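Local coordinates for protein YaeO (Vibrio cholerae serotype O1, PDB 6JIE) that inhibits Rho-dependent transcription termination, probably by dissociating the Rho hexamer, and is a structural homologue of the RNA chaperone Hfq, at residues D8-A13 and S64-L69; L22-K25 and V29-G32; I47-E52 and W56-D61. All coordinates share one frame; numbering follows the deposited sequence.

Interaction 1: residues D8-A13 and S64-L69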
ATOM      1  N   ASP A   8      16.040   8.261 -10.408  1.00 20.75           N
ATOM      2  CA  ASP A   8      15.939   6.827 -10.140  1.00 22.22           C
ATOM      3  C   ASP A   8      14.537   6.584  -9.595  1.00 20.51           C
ATOM      4  O   ASP A   8      14.283   6.756  -8.402  1.00 18.22           O
ATOM      5  CB  ASP A   8      17.018   6.381  -9.159  1.00 36.88           C
ATOM      6  CG  ASP A   8      17.068   4.873  -8.985  1.00 37.65           C
ATOM      7  OD1 ASP A   8      18.163   4.342  -8.697  1.00 38.68           O
ATOM      8  OD2 ASP A   8      16.016   4.221  -9.139  1.00 27.50           O
ATOM      9  N   TYR A   9      13.620   6.169 -10.467  1.00 17.74           N
ATOM     10  CA  TYR A   9      12.231   6.022 -10.034  1.00 15.81           C
ATOM     11  C   TYR A   9      12.034   4.824  -9.112  1.00 15.05           C
ATOM     12  O   TYR A   9      11.108   4.819  -8.289  1.00 14.15           O
ATOM     13  CB  TYR A   9      11.317   5.925 -11.258  1.00 18.24           C
ATOM     14  CG  TYR A   9      11.118   7.259 -11.934  1.00 21.89           C
ATOM     15  CD1 TYR A   9      10.381   8.266 -11.319  1.00 27.85           C
ATOM     16  CD2 TYR A   9      11.672   7.523 -13.177  1.00 29.23           C
ATOM     17  CE1 TYR A   9      10.197   9.484 -11.927  1.00 32.97           C
ATOM     18  CE2 TYR A   9      11.492   8.744 -13.794  1.00 37.65           C
ATOM     19  CZ  TYR A   9      10.755   9.722 -13.163  1.00 36.18           C
ATOM     20  OH  TYR A   9      10.572  10.945 -13.766  1.00 43.65           O
ATOM     21  N   ILE A  10      12.883   3.807  -9.229  1.00 13.06           N
ATOM     22  CA  ILE A  10      12.868   2.704  -8.270  1.00 14.37           C
ATOM     23  C   ILE A  10      13.202   3.216  -6.878  1.00 20.67           C
ATOM     24  O   ILE A  10      12.504   2.924  -5.899  1.00 15.25           O
ATOM     25  CB  ILE A  10      13.851   1.603  -8.706  1.00 15.64           C
ATOM     26  CG1 ILE A  10      13.433   1.047 -10.064  1.00 23.55           C
ATOM     27  CG2 ILE A  10      13.912   0.500  -7.658  1.00 19.64           C
ATOM     28  CD1 ILE A  10      12.073   0.424 -10.057  1.00 30.07           C
ATOM     29  N   GLU A  11      14.283   3.996  -6.776  1.00 19.05           N
ATOM     30  CA  GLU A  11      14.675   4.575  -5.499  1.00 17.22           C
ATOM     31  C   GLU A  11      13.574   5.468  -4.944  1.00 21.43           C
ATOM     32  O   GLU A  11      13.258   5.410  -3.750  1.00 13.23           O
ATOM     33  CB  GLU A  11      15.970   5.365  -5.677  1.00 19.26           C
ATOM     34  CG  GLU A  11      16.384   6.193  -4.468  1.00 31.63           C
ATOM     35  CD  GLU A  11      17.708   6.906  -4.667  1.00 31.72           C
ATOM     36  OE1 GLU A  11      17.820   7.741  -5.597  1.00 32.12           O
ATOM     37  OE2 GLU A  11      18.650   6.628  -3.892  1.00 31.55           O
ATOM     38  N   LEU A  12      12.960   6.283  -5.804  1.00 17.28           N
ATOM     39  CA  LEU A  12      11.907   7.184  -5.354  1.00 13.46           C
ATOM     40  C   LEU A  12      10.673   6.426  -4.877  1.00 14.70           C
ATOM     41  O   LEU A  12      10.071   6.804  -3.867  1.00 14.03           O
ATOM     42  CB  LEU A  12      11.556   8.168  -6.470  1.00 15.47           C
ATOM     43  CG  LEU A  12      10.446   9.178  -6.219  1.00 19.18           C
ATOM     44  CD1 LEU A  12      10.787  10.462  -6.940  1.00 28.40           C
ATOM     45  CD2 LEU A  12       9.105   8.658  -6.711  1.00 18.43           C
ATOM     46  N   ALA A  13      10.273   5.361  -5.583  1.00 14.22           N
ATOM     47  CA  ALA A  13       9.152   4.543  -5.126  1.00 13.13           C
ATOM     48  C   ALA A  13       9.411   3.964  -3.742  1.00 18.60           C
ATOM     49  O   ALA A  13       8.509   3.912  -2.901  1.00 13.86           O
ATOM     50  CB  ALA A  13       8.871   3.409  -6.118  1.00 12.13           C
ATOM     51  N   SER A  64      10.435  -5.048 -16.309  1.00 12.52           N
ATOM     52  CA  SER A  64       9.951  -4.500 -17.570  1.00 13.66           C
ATOM     53  C   SER A  64       9.226  -3.176 -17.381  1.00 14.54           C
ATOM     54  O   SER A  64       9.405  -2.254 -18.181  1.00 17.88           O
ATOM     55  CB  SER A  64       9.016  -5.492 -18.268  1.00 23.36           C
ATOM     56  OG  SER A  64       8.552  -4.964 -19.501  1.00 27.15           O
ATOM     57  N   SER A  65       8.417  -3.052 -16.334  1.00 13.34           N
ATOM     58  CA  SER A  65       7.704  -1.803 -16.100  1.00 12.55           C
ATOM     59  C   SER A  65       7.337  -1.702 -14.629  1.00 11.77           C
ATOM     60  O   SER A  65       7.250  -2.707 -13.915  1.00 12.34           O
ATOM     61  CB  SER A  65       6.447  -1.697 -16.975  1.00 20.57           C
ATOM     62  OG  SER A  65       5.515  -2.731 -16.681  1.00 20.70           O
ATOM     63  N   MET A  66       7.156  -0.461 -14.178  1.00 10.85           N
ATOM     64  CA  MET A  66       6.638  -0.159 -12.847  1.00  8.86           C
ATOM     65  C   MET A  66       5.467   0.796 -13.013  1.00  9.90           C
ATOM     66  O   MET A  66       5.602   1.837 -13.666  1.00 15.61           O
ATOM     67  CB  MET A  66       7.713   0.473 -11.943  1.00 12.69           C
ATOM     68  CG  MET A  66       7.161   1.030 -10.638  1.00 12.64           C
ATOM     69  SD  MET A  66       8.502   1.532  -9.534  1.00 15.38           S
ATOM     70  CE  MET A  66       9.120   2.945 -10.449  1.00 13.52           C
ATOM     71  N   GLU A  67       4.319   0.438 -12.443  1.00 10.03           N
ATOM     72  CA  GLU A  67       3.088   1.211 -12.579  1.00 10.43           C
ATOM     73  C   GLU A  67       2.635   1.695 -11.208  1.00 13.29           C
ATOM     74  O   GLU A  67       2.563   0.911 -10.259  1.00 11.39           O
ATOM     75  CB  GLU A  67       1.990   0.363 -13.235  1.00 11.47           C
ATOM     76  CG  GLU A  67       0.613   1.013 -13.276  1.00 12.90           C
ATOM     77  CD  GLU A  67      -0.395   0.179 -14.028  1.00 18.17           C
ATOM     78  OE1 GLU A  67       0.016  -0.769 -14.711  1.00 21.14           O
ATOM     79  OE2 GLU A  67      -1.598   0.483 -13.960  1.00 32.10           O
ATOM     80  N   ALA A  68       2.335   2.990 -11.101  1.00 10.87           N
ATOM     81  CA  ALA A  68       1.776   3.533  -9.869  1.00 15.61           C
ATOM     82  C   ALA A  68       0.380   2.980  -9.605  1.00 16.27           C
ATOM     83  O   ALA A  68      -0.469   2.947 -10.503  1.00 17.58           O
ATOM     84  CB  ALA A  68       1.718   5.055  -9.953  1.00 19.84           C
ATOM     85  N   LEU A  69       0.129   2.560  -8.362  1.00 13.23           N
ATOM     86  CA  LEU A  69      -1.210   2.173  -7.939  1.00 10.37           C
ATOM     87  C   LEU A  69      -1.882   3.248  -7.087  1.00 11.46           C
ATOM     88  O   LEU A  69      -2.941   2.997  -6.500  1.00 19.50           O
ATOM     89  CB  LEU A  69      -1.181   0.844  -7.176  1.00 12.54           C
ATOM     90  CG  LEU A  69      -0.659  -0.341  -7.991  1.00 15.00           C
ATOM     91  CD1 LEU A  69      -0.622  -1.605  -7.147  1.00 15.16           C
ATOM     92  CD2 LEU A  69      -1.498  -0.542  -9.255  1.00 15.80           C
TER
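Met66 reaches from strand 63-68 to the inner side of helix 9-15 and meets Tyr9, Ile10 and Ala13, so that one side chain makes the whole contact. The motif is a short N-terminal helix packed on antiparallel sheets, consistent with the Sm-like fold expected of an Hfq homologue. The axes of the helix and strand segments approach to 10.7 Å and run at 36° to each other, a gap that a long side chain can span.

Met66 holds CG anti to its backbone N (chi1 170°) and stays extended through chi2, which carries the sulfur straight off the strand; a bend at chi3 then turns the methyl back along the helix. Met66 SD lies 3.8 Å from Ile10 CD1 and 3.9 Å from Ala13 CB, touching residues almost one helical turn apart. Ile10 brings only the end of its longer branch, CD1, to the thioether, and the same residue packs on Phe80 and Thr37. Met66 also packs on Val20, Leu22 and Phe75, which places the thioether in the core between helix and sheet.

The polar interactions lie within the helix segment, with no hydrogen bond crossing to the strand. Asp8 is the N-cap: its OD2 accepts from Glu11 N at 2.9 Å, with an N-H...O angle of 170°, and the donor stands well above the carboxylate plane. The first turn continues with the backbone bond from Ala13 N to Tyr9 O.

Against this turn rests the end of Met66: its CE lies 3.5 Å from Tyr9 O and 3.8 Å from Tyr9 CB, while the phenol ring leads away from the strand.

Interaction 2: residues L22-K25 and V29-G32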
ATOM      1  N   LEU A  22       4.563  -4.179 -10.499  1.00 10.03           N
ATOM      2  CA  LEU A  22       5.803  -4.455 -11.210  1.00 10.71           C
ATOM      3  C   LEU A  22       5.569  -5.575 -12.205  1.00 12.11           C
ATOM      4  O   LEU A  22       4.998  -6.614 -11.855  1.00 14.59           O
ATOM      5  CB  LEU A  22       6.923  -4.856 -10.254  1.00  9.44           C
ATOM      6  CG  LEU A  22       7.203  -3.885  -9.113  1.00 11.69           C
ATOM      7  CD1 LEU A  22       8.381  -4.424  -8.332  1.00 10.62           C
ATOM      8  CD2 LEU A  22       7.501  -2.514  -9.646  1.00  9.86           C
ATOM      9  N   THR A  23       5.987  -5.360 -13.442  1.00 10.11           N
ATOM     10  CA  THR A  23       5.936  -6.395 -14.462  1.00 10.36           C
ATOM     11  C   THR A  23       7.361  -6.781 -14.829  1.00 13.64           C
ATOM     12  O   THR A  23       8.176  -5.911 -15.146  1.00 12.31           O
ATOM     13  CB  THR A  23       5.170  -5.918 -15.700  1.00 11.47           C
ATOM     14  OG1 THR A  23       3.878  -5.415 -15.319  1.00 11.89           O
ATOM     15  CG2 THR A  23       4.970  -7.080 -16.671  1.00 14.70           C
ATOM     16  N   MET A  24       7.652  -8.078 -14.786  1.00 11.73           N
ATOM     17  CA  MET A  24       8.982  -8.580 -15.087  1.00 14.50           C
ATOM     18  C   MET A  24       9.109  -8.889 -16.569  1.00 15.19           C
ATOM     19  O   MET A  24       8.117  -8.974 -17.302  1.00 17.04           O
ATOM     20  CB  MET A  24       9.293  -9.844 -14.274  1.00 14.33           C
ATOM     21  CG  MET A  24       8.957  -9.741 -12.779  1.00 15.02           C
ATOM     22  SD  MET A  24       9.691  -8.355 -11.882  1.00 16.39           S
ATOM     23  CE  MET A  24      11.421  -8.825 -11.908  1.00 13.23           C
ATOM     24  N   LYS A  25      10.363  -9.066 -17.008  1.00 14.68           N
ATOM     25  CA  LYS A  25      10.614  -9.400 -18.404  1.00 16.54           C
ATOM     26  C   LYS A  25      10.020 -10.749 -18.764  1.00 26.43           C
ATOM     27  O   LYS A  25       9.735 -10.996 -19.937  1.00 19.20           O
ATOM     28  CB  LYS A  25      12.122  -9.368 -18.685  1.00 17.78           C
ATOM     29  CG  LYS A  25      12.671  -7.931 -18.736  1.00 17.81           C
ATOM     30  CD  LYS A  25      14.174  -7.836 -19.006  1.00 28.81           C
ATOM     31  CE  LYS A  25      14.665  -6.406 -18.716  1.00 26.39           C
ATOM     32  NZ  LYS A  25      16.118  -6.228 -18.996  1.00 33.27           N
ATOM     33  N   VAL A  29       3.443 -10.503 -13.168  1.00 16.03           N
ATOM     34  CA  VAL A  29       3.072  -9.246 -12.520  1.00 13.10           C
ATOM     35  C   VAL A  29       3.068  -9.434 -11.008  1.00 11.54           C
ATOM     36  O   VAL A  29       2.625 -10.470 -10.500  1.00 14.33           O
ATOM     37  CB  VAL A  29       1.700  -8.751 -13.016  1.00 18.76           C
ATOM     38  CG1 VAL A  29       1.256  -7.542 -12.219  1.00 20.97           C
ATOM     39  CG2 VAL A  29       1.782  -8.412 -14.486  1.00 19.14           C
ATOM     40  N   TYR A  30       3.586  -8.435 -10.290  1.00 10.02           N
ATOM     41  CA  TYR A  30       3.536  -8.387  -8.834  1.00 12.94           C
ATOM     42  C   TYR A  30       2.963  -7.048  -8.408  1.00 12.97           C
ATOM     43  O   TYR A  30       3.296  -6.022  -9.003  1.00 14.47           O
ATOM     44  CB  TYR A  30       4.921  -8.530  -8.207  1.00 11.20           C
ATOM     45  CG  TYR A  30       5.674  -9.806  -8.515  1.00  8.50           C
ATOM     46  CD1 TYR A  30       5.719 -10.839  -7.593  1.00 12.92           C
ATOM     47  CD2 TYR A  30       6.370  -9.957  -9.716  1.00 18.53           C
ATOM     48  CE1 TYR A  30       6.434 -12.003  -7.848  1.00 12.03           C
ATOM     49  CE2 TYR A  30       7.083 -11.127  -9.987  1.00 20.62           C
ATOM     50  CZ  TYR A  30       7.109 -12.136  -9.045  1.00 15.33           C
ATOM     51  OH  TYR A  30       7.810 -13.293  -9.283  1.00 19.08           O
ATOM     52  N   TYR A  31       2.132  -7.050  -7.360  1.00 15.09           N
ATOM     53  CA  TYR A  31       1.570  -5.829  -6.785  1.00 15.56           C
ATOM     54  C   TYR A  31       2.007  -5.698  -5.328  1.00 12.74           C
ATOM     55  O   TYR A  31       1.999  -6.682  -4.588  1.00 12.23           O
ATOM     56  CB  TYR A  31       0.019  -5.844  -6.831  1.00 15.14           C
ATOM     57  CG  TYR A  31      -0.654  -5.858  -8.201  1.00 24.86           C
ATOM     58  CD1 TYR A  31      -0.787  -7.033  -8.928  1.00 26.64           C
ATOM     59  CD2 TYR A  31      -1.192  -4.698  -8.743  1.00 27.98           C
ATOM     60  CE1 TYR A  31      -1.418  -7.039 -10.174  1.00 32.45           C
ATOM     61  CE2 TYR A  31      -1.817  -4.696  -9.981  1.00 27.81           C
ATOM     62  CZ  TYR A  31      -1.928  -5.863 -10.689  1.00 32.59           C
ATOM     63  OH  TYR A  31      -2.555  -5.849 -11.914  1.00 34.62           O
ATOM     64  N   GLY A  32       2.349  -4.492  -4.884  1.00  8.04           N
ATOM     65  CA  GLY A  32       2.554  -4.309  -3.458  1.00  9.94           C
ATOM     66  C   GLY A  32       3.098  -2.929  -3.161  1.00 11.22           C
ATOM     67  O   GLY A  32       2.949  -2.011  -3.964  1.00 12.02           O
TER
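Leu22 and Tyr30 form a hydrogen-bonded pair in the antiparallel hairpin of strands 19-24 and 29-31. Leu22 N donates to Tyr30 O at 2.7 Å, and Tyr30 N returns a bond to Leu22 O at 2.8 Å; both bonds are nearly straight, at 163° and 168°. Leu22 O also takes a CA-H...O contact from Val29 CA, 3.3 Å away, so this carbonyl is approached by two neighbouring residues of the partner strand. Thr23 and Val29 are the next, non-hydrogen-bonded pair, where Val29 CG2 lies 3.8 Å from Thr23 OG1. The backbone of Thr23 turns instead to Ser64 and Ser65 of strand 63-68, which form a classic beta bulge opposite it.

On the face shared by Leu22 and Tyr30, Met24 comes to the edge of the tyrosine ring, its CG 3.6 Å from Tyr30 CE2. Successive bends at chi2 and chi3 fold its chain, leaving SD oblique to the ring, 5.2 Å from the centroid, in a Met-aromatic contact. Leu49 and Leu58 also pack against Tyr30 on this face. Paired amides thus hold the backbones together, while contact between the strands' side chains is largely dispersive, through methylene, sulfur and ring edge.

Interaction 3: residues I47-E52 and W56-D61. With MG (magnesium ion), chain D; MG (magnesium ion), chain C.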
ATOM      1  N   ILE A  47      14.623  -4.739  -5.908  1.00 13.43           N
ATOM      2  CA  ILE A  47      13.650  -3.977  -5.136  1.00 10.33           C
ATOM      3  C   ILE A  47      12.913  -4.954  -4.229  1.00 11.52           C
ATOM      4  O   ILE A  47      12.509  -6.035  -4.667  1.00 11.13           O
ATOM      5  CB  ILE A  47      12.678  -3.213  -6.048  1.00 10.83           C
ATOM      6  CG1 ILE A  47      11.560  -2.567  -5.201  1.00 13.33           C
ATOM      7  CG2 ILE A  47      12.117  -4.129  -7.102  1.00 10.34           C
ATOM      8  CD1 ILE A  47      10.596  -1.728  -5.998  1.00 16.82           C
ATOM      9  N   ALA A  48      12.772  -4.595  -2.955  1.00 11.42           N
ATOM     10  CA  ALA A  48      11.968  -5.377  -2.030  1.00 10.48           C
ATOM     11  C   ALA A  48      10.534  -4.887  -2.144  1.00 10.90           C
ATOM     12  O   ALA A  48      10.265  -3.709  -1.911  1.00 12.09           O
ATOM     13  CB  ALA A  48      12.473  -5.234  -0.594  1.00 14.21           C
ATOM     14  N   LEU A  49       9.635  -5.776  -2.542  1.00 11.47           N
ATOM     15  CA  LEU A  49       8.239  -5.430  -2.778  1.00 12.61           C
ATOM     16  C   LEU A  49       7.397  -6.193  -1.770  1.00 11.45           C
ATOM     17  O   LEU A  49       7.368  -7.426  -1.790  1.00 11.70           O
ATOM     18  CB  LEU A  49       7.813  -5.767  -4.209  1.00 10.25           C
ATOM     19  CG  LEU A  49       6.379  -5.379  -4.571  1.00 11.84           C
ATOM     20  CD1 LEU A  49       6.274  -3.873  -4.703  1.00  8.40           C
ATOM     21  CD2 LEU A  49       5.977  -6.057  -5.864  1.00 12.28           C
ATOM     22  N   ARG A  50       6.711  -5.465  -0.895  1.00 11.88           N
ATOM     23  CA  ARG A  50       5.866  -6.096   0.121  1.00  8.51           C
ATOM     24  C   ARG A  50       4.494  -6.332  -0.488  1.00 11.49           C
ATOM     25  O   ARG A  50       3.705  -5.402  -0.655  1.00 12.09           O
ATOM     26  CB  ARG A  50       5.786  -5.231   1.373  1.00 12.83           C
ATOM     27  CG  ARG A  50       7.119  -4.994   2.038  1.00 21.63           C
ATOM     28  CD  ARG A  50       6.963  -4.659   3.518  1.00 31.38           C
ATOM     29  NE  ARG A  50       8.163  -4.013   4.040  1.00 27.01           N
ATOM     30  CZ  ARG A  50       9.268  -4.657   4.390  1.00 31.46           C
ATOM     31  NH1 ARG A  50       9.333  -5.979   4.281  1.00 41.33           N
ATOM     32  NH2 ARG A  50      10.310  -3.977   4.847  1.00 36.09           N
ATOM     33  N   GLY A  51       4.208  -7.581  -0.841  1.00 11.69           N
ATOM     34  CA  GLY A  51       2.925  -7.942  -1.394  1.00 10.56           C
ATOM     35  C   GLY A  51       1.903  -8.283  -0.326  1.00 12.71           C
ATOM     36  O   GLY A  51       2.134  -8.143   0.878  1.00 10.91           O
ATOM     37  N   GLU A  52       0.752  -8.778  -0.796  1.00 18.61           N
ATOM     38  CA  GLU A  52      -0.364  -9.027   0.106  1.00 17.46           C
ATOM     39  C   GLU A  52       0.010 -10.055   1.157  1.00 19.07           C
ATOM     40  O   GLU A  52      -0.274  -9.870   2.342  1.00 18.61           O
ATOM     41  CB  GLU A  52      -1.596  -9.494  -0.664  1.00 19.93           C
ATOM     42  CG  GLU A  52      -2.793  -9.691   0.262  1.00 28.83           C
ATOM     43  CD  GLU A  52      -4.081 -10.012  -0.475  1.00 40.27           C
ATOM     44  OE1 GLU A  52      -4.022 -10.319  -1.684  1.00 44.56           O
ATOM     45  OE2 GLU A  52      -5.152  -9.951   0.167  1.00 48.07           O
ATOM     46  N   TRP A  56       8.822  -9.960  -1.789  1.00 10.99           N
ATOM     47  CA  TRP A  56       9.673 -10.481  -2.852  1.00 11.51           C
ATOM     48  C   TRP A  56      10.893  -9.590  -3.029  1.00 12.87           C
ATOM     49  O   TRP A  56      10.804  -8.364  -2.901  1.00 12.66           O
ATOM     50  CB  TRP A  56       8.915 -10.557  -4.188  1.00 12.80           C
ATOM     51  CG  TRP A  56       7.634 -11.367  -4.162  1.00 13.51           C
ATOM     52  CD1 TRP A  56       7.511 -12.736  -4.175  1.00 15.85           C
ATOM     53  CD2 TRP A  56       6.297 -10.847  -4.155  1.00 14.62           C
ATOM     54  NE1 TRP A  56       6.181 -13.090  -4.169  1.00 16.69           N
ATOM     55  CE2 TRP A  56       5.416 -11.950  -4.149  1.00 19.14           C
ATOM     56  CE3 TRP A  56       5.763  -9.554  -4.150  1.00 14.37           C
ATOM     57  CZ2 TRP A  56       4.033 -11.799  -4.138  1.00 23.36           C
ATOM     58  CZ3 TRP A  56       4.379  -9.406  -4.138  1.00 19.02           C
ATOM     59  CH2 TRP A  56       3.533 -10.525  -4.129  1.00 27.16           C
ATOM     60  N   LEU A  57      12.038 -10.211  -3.321  1.00 14.36           N
ATOM     61  CA  LEU A  57      13.215  -9.491  -3.803  1.00 15.94           C
ATOM     62  C   LEU A  57      13.291  -9.728  -5.299  1.00 12.21           C
ATOM     63  O   LEU A  57      13.682 -10.816  -5.740  1.00 13.99           O
ATOM     64  CB  LEU A  57      14.501  -9.955  -3.123  1.00 16.34           C
ATOM     65  CG  LEU A  57      14.592  -9.723  -1.623  1.00 18.39           C
ATOM     66  CD1 LEU A  57      15.967 -10.108  -1.128  1.00 17.79           C
ATOM     67  CD2 LEU A  57      14.272  -8.273  -1.293  1.00 21.28           C
ATOM     68  N   LEU A  58      12.928  -8.705  -6.063  1.00 11.59           N
ATOM     69  CA  LEU A  58      12.796  -8.781  -7.509  1.00 11.90           C
ATOM     70  C   LEU A  58      13.948  -8.042  -8.158  1.00 13.40           C
ATOM     71  O   LEU A  58      14.185  -6.867  -7.862  1.00 16.00           O
ATOM     72  CB  LEU A  58      11.463  -8.183  -7.958  1.00 11.69           C
ATOM     73  CG  LEU A  58      10.261  -8.919  -7.378  1.00 19.29           C
ATOM     74  CD1 LEU A  58       8.972  -8.110  -7.561  1.00 13.35           C
ATOM     75  CD2 LEU A  58      10.157 -10.260  -8.072  1.00 19.68           C
ATOM     76  N   GLU A  59      14.644  -8.725  -9.059  1.00 15.80           N
ATOM     77  CA  GLU A  59      15.851  -8.177  -9.658  1.00 14.07           C
ATOM     78  C   GLU A  59      15.516  -6.971 -10.516  1.00 14.76           C
ATOM     79  O   GLU A  59      14.711  -7.067 -11.450  1.00 14.25           O
ATOM     80  CB  GLU A  59      16.534  -9.237 -10.506  1.00 14.77           C
ATOM     81  CG  GLU A  59      17.098 -10.403  -9.739  1.00 16.61           C
ATOM     82  CD  GLU A  59      17.497 -11.516 -10.679  1.00 26.28           C
ATOM     83  OE1 GLU A  59      18.551 -11.406 -11.351  1.00 27.38           O
ATOM     84  OE2 GLU A  59      16.726 -12.484 -10.773  1.00 29.04           O
ATOM     85  N   THR A  60      16.168  -5.843 -10.235  1.00 20.53           N
ATOM     86  CA  THR A  60      15.878  -4.653 -11.018  1.00 13.69           C
ATOM     87  C   THR A  60      16.252  -4.837 -12.481  1.00 14.00           C
ATOM     88  O   THR A  60      15.567  -4.282 -13.349  1.00 17.22           O
ATOM     89  CB  THR A  60      16.573  -3.427 -10.418  1.00 16.08           C
ATOM     90  OG1 THR A  60      17.995  -3.575 -10.473  1.00 20.70           O
ATOM     91  CG2 THR A  60      16.113  -3.208  -8.971  1.00 18.61           C
ATOM     92  N   ASP A  61      17.305  -5.629 -12.779  1.00 15.76           N
ATOM     93  CA  ASP A  61      17.652  -5.924 -14.169  1.00 17.40           C
ATOM     94  C   ASP A  61      16.559  -6.696 -14.887  1.00 26.15           C
ATOM     95  O   ASP A  61      16.583  -6.781 -16.120  1.00 25.18           O
ATOM     96  CB  ASP A  61      18.942  -6.754 -14.279  1.00 19.75           C
ATOM     97  CG  ASP A  61      20.180  -5.991 -13.866  1.00 41.37           C
ATOM     98  OD1 ASP A  61      21.134  -6.650 -13.386  1.00 48.29           O
ATOM     99  OD2 ASP A  61      20.209  -4.751 -14.014  1.00 34.52           O
TER
HETATM  100 MG    MG D 202      -7.092 -10.764  -0.214  1.00 43.40          MG
HETATM  101 MG    MG C 201      21.559  -8.821 -13.522  1.00 32.73          MG
HETATM  102  O   HOH W   1      -6.510 -12.089  -1.814  1.00 40.44           O
HETATM  103  O   HOH W   2      20.131  -9.277 -11.824  1.00 24.62           O
HETATM  104  O   HOH W   3      20.352  -9.780 -14.971  1.00 29.17           O
HETATM  105  O   HOH W   4      -7.104  -8.915  -1.387  1.00 49.16           O
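The beta hairpin of strands 45-50 and 55-59 carries a magnesium-binding carboxylate beyond each end of its paired region. Four backbone bonds set the register. Ile47 and Leu58 exchange one pair, and Leu49 and Trp56 the other, in which Leu49 N donates to Trp56 O at 2.9 Å in the carbonyl plane. Between them Ala48 faces Leu57 as a non-hydrogen-bonded pair, and Leu57 CD2 comes to 3.6 Å from Ala48 CB.

The opposite face is built from Ile47, Leu49, Trp56 and Leu58. Leu49 CD2 touches two partners on the other strand, 3.9 Å from Trp56 CE3 and 4.0 Å from Leu58 CD1. Trp56 CG lies beside the backbone N (chi1 -56°), and the six-membered part of the indole reaches back to the partner segment, where CZ3 packs 3.4 Å from Gly51 CA, obliquely to the ring. Tyr30 meets the same indole edge-to-face, and Leu22 packs on Ile47, Leu49 and Leu58, joining this face to the other sheet.

At one end Glu52, its chain extended, binds a magnesium ion through OE2 at 2.1 Å; of two waters on that ion, one also donates to Glu52 OE1. The backbone O of Glu52 accepts from His74 NE2 of the second subunit, which places this site near the subunit interface. At the other end Asp61 OD1 binds the second magnesium ion at 2.2 Å, and a water on that ion donates to Glu59 OE1, so Glu59 is a second-shell residue of this site. At both ends of this antiparallel beta hairpin a single carboxylate oxygen and water hold the ion, a form of coordination common for magnesium at protein surfaces.

The three contacts converge on one apolar core between the two sheets. Interactions 1 and 2 share a sheet: Ser64 N lies 2.7 Å from Thr23 O, and Met66 CG packs 3.7 Å from Leu22 CD2. Interactions 2 and 3 (centres about 8 Å apart) join the sheets through Tyr30, whose CB lies 3.6 Å from Leu49 CD2. Interaction 1 meets interaction 3 more lightly, Ile10 CG2 being 4.2 Å from Ile47 CB. The magnesium ion on Asp61 lies outside this core, about 13 Å from the Ile10 side chain and about 10 Å from that of Met24. Lys25 NZ bonds to Asp61 O, linking 22-25 to this site; Glu52 holds the other ion at the hairpin's far end.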